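PDB 2X9Q: Cyclo(L-tyrosyl-L-tyrosyl) synthase from Mycobacterium tuberculosis, which probably joins two tyrosyl residues delivered by tyrosyl-tRNA(Tyr) into cyclo(L-tyrosyl-L-tyrosyl), an ATP-independent step in the biosynthesis of mycocyclosin. Local coordinates for residues R54-T59 and Q72-H77; F110-F115 and L244-S249; V120-S125 and R138-N143; Q201-R206 and L259-Y264. All coordinates share one frame; numbering follows the deposited sequence.

Contact 1 (R54-T59 and Q72-H77); sequences RIPEAT and QCQIIH
Gln74 reaches from helix 71-79 to the proline ring of Pro56. Its CB begins 4.6 Å from Pro56 CG, too far for close packing. With CG anti to the backbone N (chi1 179°) and the next bond also extended, CG and CD run out past the ring, and the chain meets its partner at the very end, where the amide nitrogen NE2 lies 3.8 Å from Pro56 CB. The amide is turned well out of line with its own chain (chi3 102°), and this meeting is one of polar nitrogen with carbon, without a hydrogen bond. The fold here is the antiparallel edge of the mixed sheet: strand 59-61 pairs with strand 64-68, from which the chain passes into helix 71-79, and Pro68 of strand 64-68 also touches Gln74. One turn further along the helix, the methyl CG2 of Thr59 meets the His77 ring at its edge, near the ring plane, 4.0 Å from CE1, the two side chains arriving from opposite directions. The ring is held on its NE2 side by a hydrogen bond to OE1 of Gln61, while Val66 touches it from the neighbouring strand.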
loop_
_atom_site.group_PDB
_atom_site.type_symbol
_atom_site.label_atom_id
_atom_site.label_comp_id
_atom_site.label_asym_id
_atom_site.label_seq_id
_atom_site.Cartn_x
_atom_site.Cartn_y
_atom_site.Cartn_z
ATOM N N ARG A 54 -14.599 7.779 -16.686
ATOM C CA ARG A 54 -14.547 6.526 -17.443
ATOM C C ARG A 54 -13.797 5.483 -16.570
ATOM O O ARG A 54 -12.669 5.106 -16.890
ATOM C CB ARG A 54 -13.913 6.739 -18.843
ATOM C CG ARG A 54 -14.617 6.046 -20.063
ATOM C CD ARG A 54 -14.147 6.630 -21.438
ATOM N NE ARG A 54 -12.954 7.494 -21.295
ATOM C CZ ARG A 54 -12.358 8.222 -22.261
ATOM N NH1 ARG A 54 -12.835 8.231 -23.512
ATOM N NH2 ARG A 54 -11.264 8.967 -21.975
ATOM N N ILE A 55 -14.419 5.073 -15.456
ATOM C CA ILE A 55 -13.940 4.016 -14.560
ATOM C C ILE A 55 -13.287 2.819 -15.349
ATOM O O ILE A 55 -13.958 2.136 -16.110
ATOM C CB ILE A 55 -15.143 3.523 -13.702
ATOM C CG1 ILE A 55 -15.688 4.717 -12.876
ATOM C CG2 ILE A 55 -14.746 2.346 -12.792
ATOM C CD1 ILE A 55 -17.125 4.523 -12.387
ATOM N N PRO A 56 -11.967 2.590 -15.195
ATOM C CA PRO A 56 -11.408 1.440 -15.922
ATOM C C PRO A 56 -11.996 0.128 -15.404
ATOM O O PRO A 56 -12.408 -0.010 -14.225
ATOM C CB PRO A 56 -9.901 1.506 -15.584
ATOM C CG PRO A 56 -9.667 2.937 -15.251
ATOM C CD PRO A 56 -10.917 3.371 -14.511
ATOM N N GLU A 57 -12.085 -0.839 -16.282
ATOM C CA GLU A 57 -12.471 -2.163 -15.797
ATOM C C GLU A 57 -11.165 -2.951 -15.739
ATOM O O GLU A 57 -10.115 -2.459 -16.210
ATOM C CB GLU A 57 -13.449 -2.822 -16.773
ATOM C CG GLU A 57 -14.742 -2.020 -17.020
ATOM C CD GLU A 57 -15.355 -2.334 -18.404
ATOM O OE1 GLU A 57 -14.659 -2.184 -19.456
ATOM O OE2 GLU A 57 -16.541 -2.760 -18.430
ATOM N N ALA A 58 -11.272 -4.169 -15.207
ATOM C CA ALA A 58 -10.161 -5.044 -14.939
ATOM C C ALA A 58 -9.628 -5.671 -16.239
ATOM O O ALA A 58 -10.403 -6.052 -17.119
ATOM C CB ALA A 58 -10.599 -6.118 -13.958
ATOM N N THR A 59 -8.301 -5.740 -16.366
ATOM C CA THR A 59 -7.690 -6.513 -17.425
ATOM C C THR A 59 -7.038 -7.807 -16.795
ATOM O O THR A 59 -6.387 -7.736 -15.733
ATOM C CB THR A 59 -6.799 -5.611 -18.373
ATOM O OG1 THR A 59 -5.934 -6.440 -19.168
ATOM C CG2 THR A 59 -5.916 -4.712 -17.652
ATOM N N GLN A 72 -6.005 7.568 -15.605
ATOM C CA GLN A 72 -4.590 7.905 -15.650
ATOM C C GLN A 72 -3.699 6.793 -14.995
ATOM O O GLN A 72 -2.582 6.538 -15.446
ATOM C CB GLN A 72 -4.369 9.225 -14.914
ATOM C CG GLN A 72 -5.033 10.398 -15.768
ATOM C CD GLN A 72 -4.908 11.770 -15.156
ATOM O OE1 GLN A 72 -5.595 12.677 -15.600
ATOM N NE2 GLN A 72 -4.001 11.966 -14.182
ATOM N N CYS A 73 -4.267 6.099 -13.998
ATOM C CA CYS A 73 -3.585 4.927 -13.412
ATOM C C CYS A 73 -3.441 3.883 -14.509
ATOM O O CYS A 73 -2.534 3.103 -14.467
ATOM C CB CYS A 73 -4.461 4.279 -12.298
ATOM S SG CYS A 73 -4.686 5.459 -10.842
ATOM N N GLN A 74 -4.408 3.790 -15.405
ATOM C CA GLN A 74 -4.261 2.777 -16.445
ATOM C C GLN A 74 -3.145 3.073 -17.400
ATOM O O GLN A 74 -2.519 2.134 -17.925
ATOM C CB GLN A 74 -5.554 2.610 -17.191
ATOM C CG GLN A 74 -5.478 1.556 -18.328
ATOM C CD GLN A 74 -6.659 1.624 -19.174
ATOM O OE1 GLN A 74 -6.583 2.199 -20.273
ATOM N NE2 GLN A 74 -7.822 1.063 -18.690
ATOM N N ILE A 75 -2.924 4.370 -17.709
ATOM C CA ILE A 75 -1.758 4.759 -18.475
ATOM C C ILE A 75 -0.478 4.339 -17.756
ATOM O O ILE A 75 0.485 3.814 -18.379
ATOM C CB ILE A 75 -1.767 6.309 -18.766
ATOM C CG1 ILE A 75 -2.886 6.609 -19.810
ATOM C CG2 ILE A 75 -0.401 6.706 -19.313
ATOM C CD1 ILE A 75 -3.077 7.986 -19.979
ATOM N N ILE A 76 -0.414 4.597 -16.434
ATOM C CA ILE A 76 0.801 4.191 -15.688
ATOM C C ILE A 76 1.057 2.657 -15.676
ATOM O O ILE A 76 2.216 2.187 -15.784
ATOM C CB ILE A 76 0.673 4.798 -14.256
ATOM C CG1 ILE A 76 0.898 6.336 -14.369
ATOM C CG2 ILE A 76 1.671 4.150 -13.342
ATOM C CD1 ILE A 76 0.377 7.212 -13.067
ATOM N N HIS A 77 -0.017 1.896 -15.537
ATOM C CA HIS A 77 0.051 0.456 -15.618
ATOM C C HIS A 77 0.668 0.071 -16.955
ATOM O O HIS A 77 1.590 -0.749 -16.986
ATOM C CB HIS A 77 -1.370 -0.127 -15.568
ATOM C CG HIS A 77 -1.433 -1.632 -15.709
ATOM N ND1 HIS A 77 -2.525 -2.261 -16.255
ATOM C CD2 HIS A 77 -0.506 -2.614 -15.480
ATOM C CE1 HIS A 77 -2.322 -3.574 -16.267
ATOM N NE2 HIS A 77 -1.081 -3.812 -15.864
#

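Contact 2 (F110-F115 and L244-S249); sequences FDRVDF and LGVPSS
Arg112 and Val246 face each other with their CA atoms 8.6 Å apart, and the two backbones then run in opposite senses, so that Asp114 comes opposite Leu244; at such a separation side chains have to bridge the gap. Arg112 does most of this. Its CG lies anti to the backbone N (chi1 -161°), sending the chain toward the loop, and the chain bends at chi3. The Arg112 and Val246 side chains cross at about a right angle. The methyl CG1 of Val246 sits 3.7 Å from Arg112 NH1 and also touches the aliphatic CD, an oblique approach to the flat group. The same NH1 lies 3.5 Å from the carbonyl oxygen of Leu244.

The other guanidinium nitrogen turns back on its own strand: Arg112 NH2 forms a salt bridge with Asp114 OD2 at 3.1 Å, two residues on and on the same face. That carboxylate is gripped from several directions, since OD1 pairs with Arg168 and OD2 accepts from His82 NE2 as well, an arrangement likely to favour its charged form. Leu244 comes from the opposite direction and lays CD1 3.7 Å from Asp114 OD2, adding a hydrocarbon wall beside the buried Asp114 carboxylate. Gly245, with positive phi, turns the chain out of helix 220-244 between the two contacting residues.

Strand 82-87 lies between strands 112-117 and 249-253, and the contact spans it at the end where these parallel strands begin, opposite to the C-terminal strand ends that carry the active site in Rossmann-like folds.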
loop_
_atom_site.group_PDB
_atom_site.type_symbol
_atom_site.label_atom_id
_atom_site.label_comp_id
_atom_site.label_asym_id
_atom_site.label_seq_id
_atom_site.Cartn_x
_atom_site.Cartn_y
_atom_site.Cartn_z
ATOM N N PHE A 110 6.286 -5.207 -15.412
ATOM C CA PHE A 110 6.990 -3.966 -15.011
ATOM C C PHE A 110 8.500 -4.122 -15.115
ATOM O O PHE A 110 9.002 -5.207 -14.798
ATOM C CB PHE A 110 6.613 -3.609 -13.540
ATOM C CG PHE A 110 5.142 -3.459 -13.333
ATOM C CD1 PHE A 110 4.549 -2.238 -13.534
ATOM C CD2 PHE A 110 4.350 -4.552 -13.040
ATOM C CE1 PHE A 110 3.150 -2.077 -13.381
ATOM C CE2 PHE A 110 2.950 -4.436 -12.939
ATOM C CZ PHE A 110 2.347 -3.222 -13.076
ATOM N N ASP A 111 9.242 -3.051 -15.395
ATOM C CA ASP A 111 10.690 -3.180 -15.389
ATOM C C ASP A 111 11.253 -3.543 -14.022
ATOM O O ASP A 111 12.286 -4.228 -13.898
ATOM C CB ASP A 111 11.412 -1.958 -15.909
ATOM C CG ASP A 111 11.072 -1.674 -17.404
ATOM O OD1 ASP A 111 10.578 -2.579 -18.118
ATOM O OD2 ASP A 111 11.199 -0.503 -17.782
ATOM N N ARG A 112 10.595 -3.050 -12.971
ATOM C CA ARG A 112 11.123 -3.256 -11.635
ATOM C C ARG A 112 9.920 -3.439 -10.677
ATOM O O ARG A 112 8.852 -2.850 -10.926
ATOM C CB ARG A 112 11.939 -2.007 -11.339
ATOM C CG ARG A 112 12.920 -2.147 -10.252
ATOM C CD ARG A 112 13.402 -0.752 -9.662
ATOM N NE ARG A 112 13.499 -0.895 -8.197
ATOM C CZ ARG A 112 13.908 0.029 -7.333
ATOM N NH1 ARG A 112 14.290 1.249 -7.746
ATOM N NH2 ARG A 112 13.963 -0.298 -6.033
ATOM N N VAL A 113 10.054 -4.272 -9.634
ATOM C CA VAL A 113 8.933 -4.587 -8.730
ATOM C C VAL A 113 9.452 -4.565 -7.313
ATOM O O VAL A 113 10.502 -5.216 -7.018
ATOM C CB VAL A 113 8.317 -5.957 -8.982
ATOM C CG1 VAL A 113 7.216 -6.288 -7.891
ATOM C CG2 VAL A 113 7.748 -6.070 -10.385
ATOM N N ASP A 114 8.783 -3.842 -6.419
ATOM C CA ASP A 114 9.215 -3.819 -4.969
ATOM C C ASP A 114 8.048 -4.338 -4.113
ATOM O O ASP A 114 6.920 -3.772 -4.193
ATOM C CB ASP A 114 9.594 -2.432 -4.496
ATOM C CG ASP A 114 10.980 -2.016 -4.943
ATOM O OD1 ASP A 114 11.948 -2.345 -4.233
ATOM O OD2 ASP A 114 11.130 -1.453 -6.019
ATOM N N PHE A 115 8.262 -5.446 -3.395
ATOM C CA PHE A 115 7.307 -5.912 -2.430
ATOM C C PHE A 115 7.666 -5.047 -1.237
ATOM O O PHE A 115 8.862 -4.893 -0.958
ATOM C CB PHE A 115 7.627 -7.359 -1.984
ATOM C CG PHE A 115 7.125 -8.410 -2.870
ATOM C CD1 PHE A 115 5.781 -8.691 -2.898
ATOM C CD2 PHE A 115 8.014 -9.136 -3.696
ATOM C CE1 PHE A 115 5.268 -9.733 -3.678
ATOM C CE2 PHE A 115 7.514 -10.160 -4.519
ATOM C CZ PHE A 115 6.146 -10.467 -4.492
ATOM N N LEU A 244 11.624 6.094 -4.679
ATOM C CA LEU A 244 12.417 5.002 -5.271
ATOM C C LEU A 244 13.193 5.422 -6.532
ATOM O O LEU A 244 13.941 4.632 -7.056
ATOM C CB LEU A 244 11.529 3.801 -5.583
ATOM C CG LEU A 244 10.988 3.083 -4.326
ATOM C CD1 LEU A 244 10.108 1.919 -4.738
ATOM C CD2 LEU A 244 12.178 2.599 -3.473
ATOM N N GLY A 245 12.982 6.645 -7.028
ATOM C CA GLY A 245 13.637 7.146 -8.251
ATOM C C GLY A 245 13.277 6.355 -9.493
ATOM O O GLY A 245 14.195 6.002 -10.241
ATOM N N VAL A 246 11.985 6.046 -9.737
ATOM C CA VAL A 246 11.562 5.310 -10.913
ATOM C C VAL A 246 10.675 6.314 -11.724
ATOM O O VAL A 246 10.281 7.334 -11.177
ATOM C CB VAL A 246 10.768 4.048 -10.523
ATOM C CG1 VAL A 246 11.760 3.001 -9.858
ATOM C CG2 VAL A 246 9.597 4.438 -9.580
ATOM N N PRO A 247 10.468 6.079 -13.030
ATOM C CA PRO A 247 9.732 7.088 -13.825
ATOM C C PRO A 247 8.251 7.209 -13.421
ATOM O O PRO A 247 7.680 8.322 -13.426
ATOM C CB PRO A 247 9.837 6.530 -15.307
ATOM C CG PRO A 247 11.221 5.807 -15.270
ATOM C CD PRO A 247 11.274 5.154 -13.884
ATOM N N SER A 248 7.627 6.065 -13.100
ATOM C CA SER A 248 6.212 6.087 -12.682
ATOM C C SER A 248 6.013 4.825 -11.881
ATOM O O SER A 248 6.884 3.924 -11.903
ATOM C CB SER A 248 5.292 6.093 -13.869
ATOM O OG SER A 248 5.378 4.914 -14.644
ATOM N N SER A 249 4.904 4.717 -11.163
ATOM C CA SER A 249 4.776 3.492 -10.382
ATOM C C SER A 249 3.314 3.225 -10.135
ATOM O O SER A 249 2.549 4.189 -9.879
ATOM C CB SER A 249 5.580 3.578 -9.024
ATOM O OG SER A 249 5.295 2.364 -8.246
#

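Contact 3 (V120-S125 and R138-N143)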
loop_
_atom_site.group_PDB
_atom_site.type_symbol
_atom_site.label_atom_id
_atom_site.label_comp_id
_atom_site.label_asym_id
_atom_site.label_seq_id
_atom_site.Cartn_x
_atom_site.Cartn_y
_atom_site.Cartn_z
ATOM N N VAL A 120 5.166 -1.490 10.773
ATOM C CA VAL A 120 5.053 -0.360 11.704
ATOM C C VAL A 120 3.573 -0.279 12.093
ATOM O O VAL A 120 2.693 -0.622 11.276
ATOM C CB VAL A 120 5.478 0.987 11.030
ATOM C CG1 VAL A 120 7.059 1.093 11.023
ATOM C CG2 VAL A 120 4.822 1.124 9.616
ATOM N N HIS A 121 3.304 0.130 13.338
ATOM C CA HIS A 121 1.955 0.186 13.890
ATOM C C HIS A 121 1.217 -1.147 13.927
ATOM O O HIS A 121 -0.010 -1.129 14.091
ATOM C CB HIS A 121 1.067 1.298 13.212
ATOM C CG HIS A 121 1.757 2.633 13.194
ATOM N ND1 HIS A 121 1.909 3.397 14.326
ATOM C CD2 HIS A 121 2.383 3.302 12.193
ATOM C CE1 HIS A 121 2.591 4.496 14.028
ATOM N NE2 HIS A 121 2.922 4.437 12.750
ATOM N N VAL A 122 1.941 -2.268 13.763
ATOM C CA VAL A 122 1.328 -3.595 13.856
ATOM C C VAL A 122 0.992 -3.999 15.308
ATOM O O VAL A 122 -0.142 -4.374 15.641
ATOM C CB VAL A 122 2.216 -4.654 13.121
ATOM C CG1 VAL A 122 1.588 -6.041 13.248
ATOM C CG2 VAL A 122 2.259 -4.217 11.631
ATOM N N ALA A 123 1.954 -3.888 16.185
ATOM C CA ALA A 123 1.714 -4.156 17.650
ATOM C C ALA A 123 0.597 -3.197 18.133
ATOM O O ALA A 123 -0.281 -3.567 18.886
ATOM C CB ALA A 123 3.036 -3.845 18.472
ATOM N N GLU A 124 0.679 -1.933 17.754
ATOM C CA GLU A 124 -0.379 -0.970 18.198
ATOM C C GLU A 124 -1.781 -1.358 17.776
ATOM O O GLU A 124 -2.719 -1.118 18.525
ATOM C CB GLU A 124 -0.059 0.468 17.738
ATOM C CG GLU A 124 1.184 1.016 18.434
ATOM C CD GLU A 124 2.618 0.564 17.800
ATOM O OE1 GLU A 124 2.827 -0.378 16.932
ATOM O OE2 GLU A 124 3.597 1.229 18.212
ATOM N N SER A 125 -1.937 -1.904 16.566
ATOM C CA SER A 125 -3.224 -2.352 16.119
ATOM C C SER A 125 -3.714 -3.521 16.918
ATOM O O SER A 125 -4.923 -3.654 17.129
ATOM C CB SER A 125 -3.195 -2.835 14.610
ATOM O OG SER A 125 -2.508 -1.838 13.870
ATOM N N ARG A 138 4.475 -9.523 20.963
ATOM C CA ARG A 138 4.875 -10.890 20.620
ATOM C C ARG A 138 4.297 -11.269 19.226
ATOM O O ARG A 138 5.012 -11.844 18.402
ATOM C CB ARG A 138 4.377 -11.908 21.662
ATOM C CG ARG A 138 4.932 -13.315 21.431
ATOM C CD ARG A 138 4.314 -14.350 22.432
ATOM N NE ARG A 138 2.887 -14.657 22.123
ATOM C CZ ARG A 138 2.512 -15.464 21.136
ATOM N NH1 ARG A 138 3.428 -16.109 20.346
ATOM N NH2 ARG A 138 1.240 -15.671 20.944
ATOM N N LYS A 139 3.004 -10.993 19.037
ATOM C CA LYS A 139 2.279 -11.418 17.815
ATOM C C LYS A 139 2.750 -10.618 16.624
ATOM O O LYS A 139 2.836 -11.182 15.550
ATOM C CB LYS A 139 0.769 -11.200 17.927
ATOM C CG LYS A 139 0.017 -12.329 18.631
ATOM C CD LYS A 139 -1.251 -11.870 19.387
ATOM C CE LYS A 139 -2.545 -11.839 18.568
ATOM N NZ LYS A 139 -3.553 -12.453 19.550
ATOM N N ALA A 140 3.008 -9.315 16.817
ATOM C CA ALA A 140 3.571 -8.441 15.741
ATOM C C ALA A 140 4.914 -9.010 15.295
ATOM O O ALA A 140 5.161 -9.169 14.077
ATOM C CB ALA A 140 3.746 -6.994 16.240
ATOM N N VAL A 141 5.789 -9.347 16.269
ATOM C CA VAL A 141 7.124 -9.882 15.931
ATOM C C VAL A 141 6.967 -11.170 15.137
ATOM O O VAL A 141 7.512 -11.333 14.041
ATOM C CB VAL A 141 8.033 -10.081 17.197
ATOM C CG1 VAL A 141 9.297 -10.940 16.763
ATOM C CG2 VAL A 141 8.513 -8.720 17.727
ATOM N N LYS A 142 6.108 -12.059 15.614
ATOM C CA LYS A 142 5.862 -13.282 14.892
ATOM C C LYS A 142 5.296 -13.080 13.475
ATOM O O LYS A 142 5.749 -13.757 12.533
ATOM C CB LYS A 142 4.888 -14.183 15.710
ATOM C CG LYS A 142 4.659 -15.470 15.068
ATOM C CD LYS A 142 3.572 -16.426 15.685
ATOM C CE LYS A 142 2.365 -15.718 16.205
ATOM N NZ LYS A 142 1.414 -15.570 15.097
ATOM N N ASN A 143 4.288 -12.220 13.329
ATOM C CA ASN A 143 3.654 -12.047 12.039
ATOM C C ASN A 143 4.560 -11.328 11.056
ATOM O O ASN A 143 4.537 -11.620 9.838
ATOM C CB ASN A 143 2.323 -11.305 12.254
ATOM C CG ASN A 143 1.249 -12.215 12.890
ATOM O OD1 ASN A 143 1.437 -13.396 12.963
ATOM N ND2 ASN A 143 0.146 -11.641 13.339
#
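Ala140 fits against the first turn of helix 122-128 closely enough to bring its CA within 5.0 Å of Ala123 CA. Such an approach is possible because both residues end at CB: the Ala140 methyl rests 3.6 Å from the backbone N of Ala123 and 3.9 Å from Ala123 CB. Val122 adds a second apolar contact. Its CG1 stands anti to the backbone N (chi1 179°), which carries this branch toward helix 133-158 and sets it 3.8 Å from Ala140 CB. The tight part is methyl packing on methyl and on backbone.

Against this centre stands the solvent side, with the exposed Glu124, Arg138 and Lys142. There Lys142 NZ bonds to Asn143 OD1 from a position tilted 32° out of the amide plane. Most polar groups bond within their own helix, and Ser125 OG gives a hydrogen bond of 2.6 Å to His121 O, which also accepts from Ser125 N. Asn143 ND2, however, crosses to Tyr126 OH on helix 122-128. Lys139 leads its amine away from the contact, with Asp131 as a long, weak ionic partner.

The arrangement is a pair of consecutive helices packed through alanines beside the probable active site: Val122 comes within about 4 Å of Tyr229, a probable substrate-binding residue, side chain to side chain, and about 8 Å of Ser88, the probable nucleophile, and Lys139 may take part in binding aminoacyl-tRNA.

Contact 4 (Q201-R206 and L259-Y264)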
loop_
_atom_site.group_PDB
_atom_site.type_symbol
_atom_site.label_atom_id
_atom_site.label_comp_id
_atom_site.label_asym_id
_atom_site.label_seq_id
_atom_site.Cartn_x
_atom_site.Cartn_y
_atom_site.Cartn_z
ATOM N N GLN A 201 -11.056 10.853 8.315
ATOM C CA GLN A 201 -11.625 9.999 9.406
ATOM C C GLN A 201 -12.810 9.212 8.916
ATOM O O GLN A 201 -12.987 8.065 9.341
ATOM C CB GLN A 201 -12.204 10.758 10.623
ATOM C CG GLN A 201 -11.281 11.542 11.396
ATOM C CD GLN A 201 -10.511 10.701 12.413
ATOM O OE1 GLN A 201 -10.983 9.646 12.960
ATOM N NE2 GLN A 201 -9.304 11.151 12.661
ATOM N N ASP A 202 -13.663 9.820 8.045
ATOM C CA ASP A 202 -14.783 9.083 7.538
ATOM C C ASP A 202 -14.234 7.864 6.771
ATOM O O ASP A 202 -14.778 6.760 6.869
ATOM C CB ASP A 202 -15.671 9.934 6.580
ATOM C CG ASP A 202 -17.056 9.313 6.407
ATOM O OD1 ASP A 202 -17.789 9.217 7.433
ATOM O OD2 ASP A 202 -17.416 8.898 5.285
ATOM N N LEU A 203 -13.227 8.098 5.919
ATOM C CA LEU A 203 -12.609 7.011 5.098
ATOM C C LEU A 203 -11.982 5.965 6.035
ATOM O O LEU A 203 -12.151 4.811 5.808
ATOM C CB LEU A 203 -11.566 7.628 4.105
ATOM C CG LEU A 203 -12.244 8.373 2.933
ATOM C CD1 LEU A 203 -11.274 9.139 2.043
ATOM C CD2 LEU A 203 -13.184 7.529 2.025
ATOM N N VAL A 204 -11.385 6.357 7.150
ATOM C CA VAL A 204 -10.919 5.357 8.085
ATOM C C VAL A 204 -12.062 4.534 8.658
ATOM O O VAL A 204 -11.926 3.331 8.721
ATOM C CB VAL A 204 -10.076 6.003 9.182
ATOM C CG1 VAL A 204 -9.986 5.158 10.488
ATOM C CG2 VAL A 204 -8.663 6.300 8.576
ATOM N N ARG A 205 -13.160 5.172 9.125
ATOM C CA ARG A 205 -14.274 4.448 9.726
ATOM C C ARG A 205 -14.896 3.530 8.693
ATOM O O ARG A 205 -15.255 2.400 9.053
ATOM C CB ARG A 205 -15.342 5.379 10.320
ATOM C CG ARG A 205 -14.816 6.179 11.502
ATOM C CD ARG A 205 -15.769 7.334 11.903
ATOM N NE ARG A 205 -15.185 8.035 13.055
ATOM C CZ ARG A 205 -15.300 9.314 13.346
ATOM N NH1 ARG A 205 -15.974 10.154 12.534
ATOM N NH2 ARG A 205 -14.690 9.780 14.456
ATOM N N ARG A 206 -15.020 3.969 7.422
ATOM C CA ARG A 206 -15.568 3.067 6.401
ATOM C C ARG A 206 -14.674 1.798 6.279
ATOM O O ARG A 206 -15.163 0.673 6.278
ATOM C CB ARG A 206 -15.660 3.682 5.010
ATOM C CG ARG A 206 -16.849 4.642 4.737
ATOM C CD ARG A 206 -18.193 4.287 5.371
ATOM N NE ARG A 206 -18.568 5.424 6.214
ATOM C CZ ARG A 206 -18.689 5.403 7.549
ATOM N NH1 ARG A 206 -19.015 6.541 8.190
ATOM N NH2 ARG A 206 -18.518 4.253 8.242
ATOM N N LEU A 259 -7.790 5.785 1.295
ATOM C CA LEU A 259 -7.703 7.187 0.898
ATOM C C LEU A 259 -7.723 7.407 -0.636
ATOM O O LEU A 259 -7.618 8.565 -1.100
ATOM C CB LEU A 259 -6.449 7.814 1.475
ATOM C CG LEU A 259 -6.469 7.867 3.025
ATOM C CD1 LEU A 259 -5.360 8.738 3.338
ATOM C CD2 LEU A 259 -7.787 8.533 3.662
ATOM N N ALA A 260 -7.820 6.325 -1.412
ATOM C CA ALA A 260 -7.826 6.471 -2.892
ATOM C C ALA A 260 -8.754 7.517 -3.447
ATOM O O ALA A 260 -8.386 8.260 -4.342
ATOM C CB ALA A 260 -8.078 5.125 -3.601
ATOM N N GLU A 261 -9.960 7.609 -2.903
ATOM C CA GLU A 261 -10.950 8.523 -3.361
ATOM C C GLU A 261 -10.489 9.953 -3.260
ATOM O O GLU A 261 -10.954 10.827 -4.014
ATOM C CB GLU A 261 -12.241 8.268 -2.494
ATOM C CG GLU A 261 -13.323 9.246 -2.733
ATOM C CD GLU A 261 -14.490 9.016 -1.717
ATOM O OE1 GLU A 261 -15.162 8.006 -1.853
ATOM O OE2 GLU A 261 -14.658 9.836 -0.792
HETATM N N MSE A 262 -9.609 10.250 -2.306
HETATM C CA MSE A 262 -9.028 11.593 -2.214
HETATM C C MSE A 262 -7.733 11.732 -3.067
HETATM O O MSE A 262 -7.578 12.691 -3.864
HETATM C CB MSE A 262 -8.638 11.905 -0.752
HETATM C CG MSE A 262 -8.015 13.255 -0.610
HETATM SE SE MSE A 262 -7.578 13.635 1.245
HETATM C CE MSE A 262 -9.452 13.805 1.912
ATOM N N LEU A 263 -6.775 10.796 -2.868
ATOM C CA LEU A 263 -5.415 10.959 -3.433
ATOM C C LEU A 263 -5.413 10.929 -4.966
ATOM O O LEU A 263 -4.560 11.591 -5.604
ATOM C CB LEU A 263 -4.519 9.823 -2.965
ATOM C CG LEU A 263 -4.361 9.612 -1.449
ATOM C CD1 LEU A 263 -3.096 8.759 -1.203
ATOM C CD2 LEU A 263 -4.313 10.945 -0.753
ATOM N N TYR A 264 -6.342 10.165 -5.545
ATOM C CA TYR A 264 -6.431 10.044 -7.036
ATOM C C TYR A 264 -7.622 10.833 -7.658
ATOM O O TYR A 264 -8.081 10.500 -8.762
ATOM C CB TYR A 264 -6.463 8.517 -7.502
ATOM C CG TYR A 264 -5.282 7.776 -6.886
ATOM C CD1 TYR A 264 -3.973 7.946 -7.391
ATOM C CD2 TYR A 264 -5.441 6.936 -5.752
ATOM C CE1 TYR A 264 -2.867 7.356 -6.755
ATOM C CE2 TYR A 264 -4.344 6.343 -5.155
ATOM C CZ TYR A 264 -3.066 6.577 -5.642
ATOM O OH TYR A 264 -2.001 5.930 -5.086
#
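Leu203 and Leu259 supply the apolar part of this contact. The methyl CD2 of Leu259 settles beside the stem and one branch of Leu203, 3.9 Å from its CB and 3.9 Å from its CD1. Although the Leu259 side chain sets out across the line between the segments, its end swings nearer to the helix.

The second branch of the fork has a different neighbour. Leu203 CD2 lies 3.9 Å from Glu261 OE2, a packing of methyl against carboxylate. Glu261 gets there with CG anti to the backbone N (chi1 173°) and an extended chain that brings OE2 to the CD2 methyl.

These contacts join helix 194-210 to the short helix 260-263, which follows strand 249-253 in the Rossmann-like domain. Leu259 is also packed on Cys200 and on Ile230 of helix 220-244, the latter probably part of the substrate-binding site, and selenomethionine 262 (Met262) extends the apolar surface over Met196 and Val199.

One ion pair lies within the long helix: Arg206 NH1 makes a salt bridge with Asp202 OD1 one turn earlier, its hydrogen bond weak and bent to 129°. Arg205 pairs instead with Glu223 of helix 220-244. Asp202 OD2 and Glu261 OE2, likely both negative, stay 6.7 Å apart, and Arg206 may ease their repulsion.

Backbone bonds shape the short helix, where Leu259 O accepts from both Met262 N and Leu263 N.

In the fold
Contacts 1 and 2 are neighbours, joined where Ile76 packs on Ser248 and Ser249 and His77 meets Phe110; one lies at the antiparallel edge of the sheet, the other spans its parallel strands. Contact 3 lies across the molecule from contact 1, their centres about 34 Å apart, and is the most fully buried of the four. Contact 4 is only partly buried, yet both it and contact 3 adjoin helix 220-244 near residues thought to bind substrate. Chemistry follows position: ions gather beside hydrocarbon in contact 2, contact 3 relies on alanines and a valine, contact 4 on branched leucines, and contact 1 mixes a solvent-exposed amide with methyl and ring.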